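Long-range contact in protein Ta0487 (PDB 3KBQ), which is of unknown function but belongs to the CinA family and carries a probable molybdopterin-binding domain: residues Val11-Leu16 against Val45-Asp50. Sequence-based numbering, arbitrary orientation.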
loop_
_atom_site.group_PDB
_atom_site.type_symbol
_atom_site.label_atom_id
_atom_site.label_comp_id
_atom_site.label_asym_id
_atom_site.label_seq_id
_atom_site.Cartn_x
_atom_site.Cartn_y
_atom_site.Cartn_z
ATOM N N VAL B 11 7.337 -4.421 0.231
ATOM C CA VAL B 11 8.491 -3.702 0.817
ATOM C C VAL B 11 9.472 -3.262 -0.297
ATOM O O VAL B 11 9.907 -4.091 -1.088
ATOM C CB VAL B 11 9.238 -4.637 1.811
ATOM C CG1 VAL B 11 10.416 -3.911 2.471
ATOM C CG2 VAL B 11 8.229 -5.232 2.880
ATOM N N GLY B 12 9.822 -1.983 -0.370
ATOM C CA GLY B 12 10.738 -1.536 -1.405
ATOM C C GLY B 12 10.593 -0.045 -1.684
ATOM O O GLY B 12 9.545 0.427 -2.150
ATOM N N ASN B 13 11.645 0.696 -1.373
ATOM C CA ASN B 13 11.703 2.126 -1.654
ATOM C C ASN B 13 11.382 2.484 -3.099
ATOM O O ASN B 13 10.797 3.532 -3.351
ATOM C CB ASN B 13 13.114 2.674 -1.329
ATOM C CG ASN B 13 13.446 2.594 0.159
ATOM O OD1 ASN B 13 12.641 2.147 0.973
ATOM N ND2 ASN B 13 14.654 3.009 0.514
ATOM N N GLU B 14 11.783 1.637 -4.046
ATOM C CA GLU B 14 11.581 1.978 -5.451
ATOM C C GLU B 14 10.084 2.004 -5.833
ATOM O O GLU B 14 9.690 2.758 -6.713
ATOM C CB GLU B 14 12.392 1.052 -6.388
ATOM C CG GLU B 14 11.867 -0.404 -6.428
ATOM C CD GLU B 14 12.074 -1.187 -5.118
ATOM O OE1 GLU B 14 12.898 -0.752 -4.259
ATOM O OE2 GLU B 14 11.377 -2.224 -4.947
ATOM N N ILE B 15 9.279 1.168 -5.167
ATOM C CA ILE B 15 7.830 1.179 -5.355
ATOM C C ILE B 15 7.294 2.478 -4.802
ATOM O O ILE B 15 6.497 3.118 -5.462
ATOM C CB ILE B 15 7.099 -0.040 -4.673
ATOM C CG1 ILE B 15 7.657 -1.374 -5.196
ATOM C CG2 ILE B 15 5.576 0.009 -4.873
ATOM C CD1 ILE B 15 7.718 -1.477 -6.697
ATOM N N LEU B 16 7.685 2.842 -3.572
ATOM C CA LEU B 16 7.159 4.111 -2.964
ATOM C C LEU B 16 7.508 5.292 -3.826
ATOM O O LEU B 16 6.700 6.225 -4.023
ATOM C CB LEU B 16 7.775 4.347 -1.598
ATOM C CG LEU B 16 7.151 3.413 -0.570
ATOM C CD1 LEU B 16 7.957 3.456 0.699
ATOM C CD2 LEU B 16 5.665 3.794 -0.281
ATOM N N VAL B 45 5.793 -0.200 2.173
ATOM C CA VAL B 45 6.705 0.367 3.119
ATOM C C VAL B 45 8.151 0.343 2.605
ATOM O O VAL B 45 8.498 -0.424 1.722
ATOM C CB VAL B 45 6.638 -0.336 4.487
ATOM C CG1 VAL B 45 5.232 -0.092 5.156
ATOM C CG2 VAL B 45 7.044 -1.851 4.378
ATOM N N MET B 46 8.969 1.188 3.215
ATOM C CA MET B 46 10.405 1.299 2.913
ATOM C C MET B 46 11.166 0.111 3.459
ATOM O O MET B 46 10.683 -0.605 4.377
ATOM C CB MET B 46 10.981 2.574 3.603
ATOM C CG MET B 46 10.478 3.918 2.953
ATOM S SD MET B 46 11.153 5.472 3.719
ATOM C CE MET B 46 10.669 5.192 5.329
ATOM N N ASP B 47 12.386 -0.051 2.930
ATOM C CA ASP B 47 13.342 -0.986 3.472
ATOM C C ASP B 47 13.814 -0.505 4.821
ATOM O O ASP B 47 14.904 0.034 4.944
ATOM C CB ASP B 47 14.514 -1.158 2.489
ATOM C CG ASP B 47 14.016 -1.694 1.151
ATOM O OD1 ASP B 47 13.588 -2.883 1.162
ATOM O OD2 ASP B 47 13.953 -0.931 0.146
ATOM N N ASP B 48 13.026 -0.774 5.852
ATOM C CA ASP B 48 13.271 -0.143 7.144
ATOM C C ASP B 48 12.621 -1.026 8.206
ATOM O O ASP B 48 11.403 -1.313 8.088
ATOM C CB ASP B 48 12.551 1.212 7.131
ATOM C CG ASP B 48 12.633 1.923 8.455
ATOM O OD1 ASP B 48 13.315 2.958 8.473
ATOM O OD2 ASP B 48 12.053 1.435 9.477
ATOM N N LEU B 49 13.393 -1.428 9.230
ATOM C CA LEU B 49 12.898 -2.441 10.190
ATOM C C LEU B 49 11.612 -2.035 10.836
ATOM O O LEU B 49 10.694 -2.824 10.916
ATOM C CB LEU B 49 13.925 -2.776 11.315
ATOM C CG LEU B 49 15.184 -3.476 10.797
ATOM C CD1 LEU B 49 16.235 -3.655 11.930
ATOM C CD2 LEU B 49 14.869 -4.808 10.134
ATOM N N ASP B 50 11.540 -0.801 11.299
ATOM C CA ASP B 50 10.406 -0.407 12.110
ATOM C C ASP B 50 9.174 -0.274 11.207
ATOM O O ASP B 50 8.077 -0.544 11.650
ATOM C CB ASP B 50 10.644 0.913 12.807
ATOM C CG ASP B 50 11.625 0.826 13.989
ATOM O OD1 ASP B 50 12.000 -0.284 14.443
ATOM O OD2 ASP B 50 12.021 1.922 14.482
#
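In the probable molybdopterin-binding domain of this CinA-family protein, strand 38-45, outermost in the mixed sheet of this chain, runs parallel to strand 5-11, and the two segments stay joined where both leave the sheet, each leading into a helix. Val45 makes the last parallel bridge, with Val11: Val45 O accepts from Gly12 N at 2.9 Å, almost along the C=O axis. On the face covered by Ile52 of helix 49-62, the CG2 methyls of Val45 and Val11 meet while the side chains cross obliquely. Met46 turns its CG against Leu16 CD1, crossing that side chain at about a right angle in a tight 3.4 Å contact; Val39 and Arg40 of the second subunit pack on this pair. Asp47, centre of an inverse gamma turn, closes a reciprocal pair with Asn13. Asp47 N donates to Asn13 OD1 at 3.0 Å, approaching from above the amide carbonyl plane. In return, Asp47 OD2 receives Asn13 N over a nearly straight 3.2 Å bond, the donor standing above the carboxylate plane. Both CG atoms stand beside their own backbone N, anti to the carbonyl carbon, and the side chains cross obliquely with amide and carboxylate planes 50° apart. Asp47 OD1 rests 3.6 Å from Val11 CG1 and close to a bound sulfate, probably from the crystallisation liquor. An alanine at Asp47 would remove the acceptor for Asn13 N and would probably loosen the start of helix 13-16 against this loop. Asp48 N-caps helix 49-62, its OD2 accepting from Glu51 N and weakly from Asp50 N. With Glu14, Asp77 and the sulfate all adding negative charge, the Asp47 carboxylate may have a raised pKa, which the backbone N-H of Asn13, in the first turn of its helix, would partly offset.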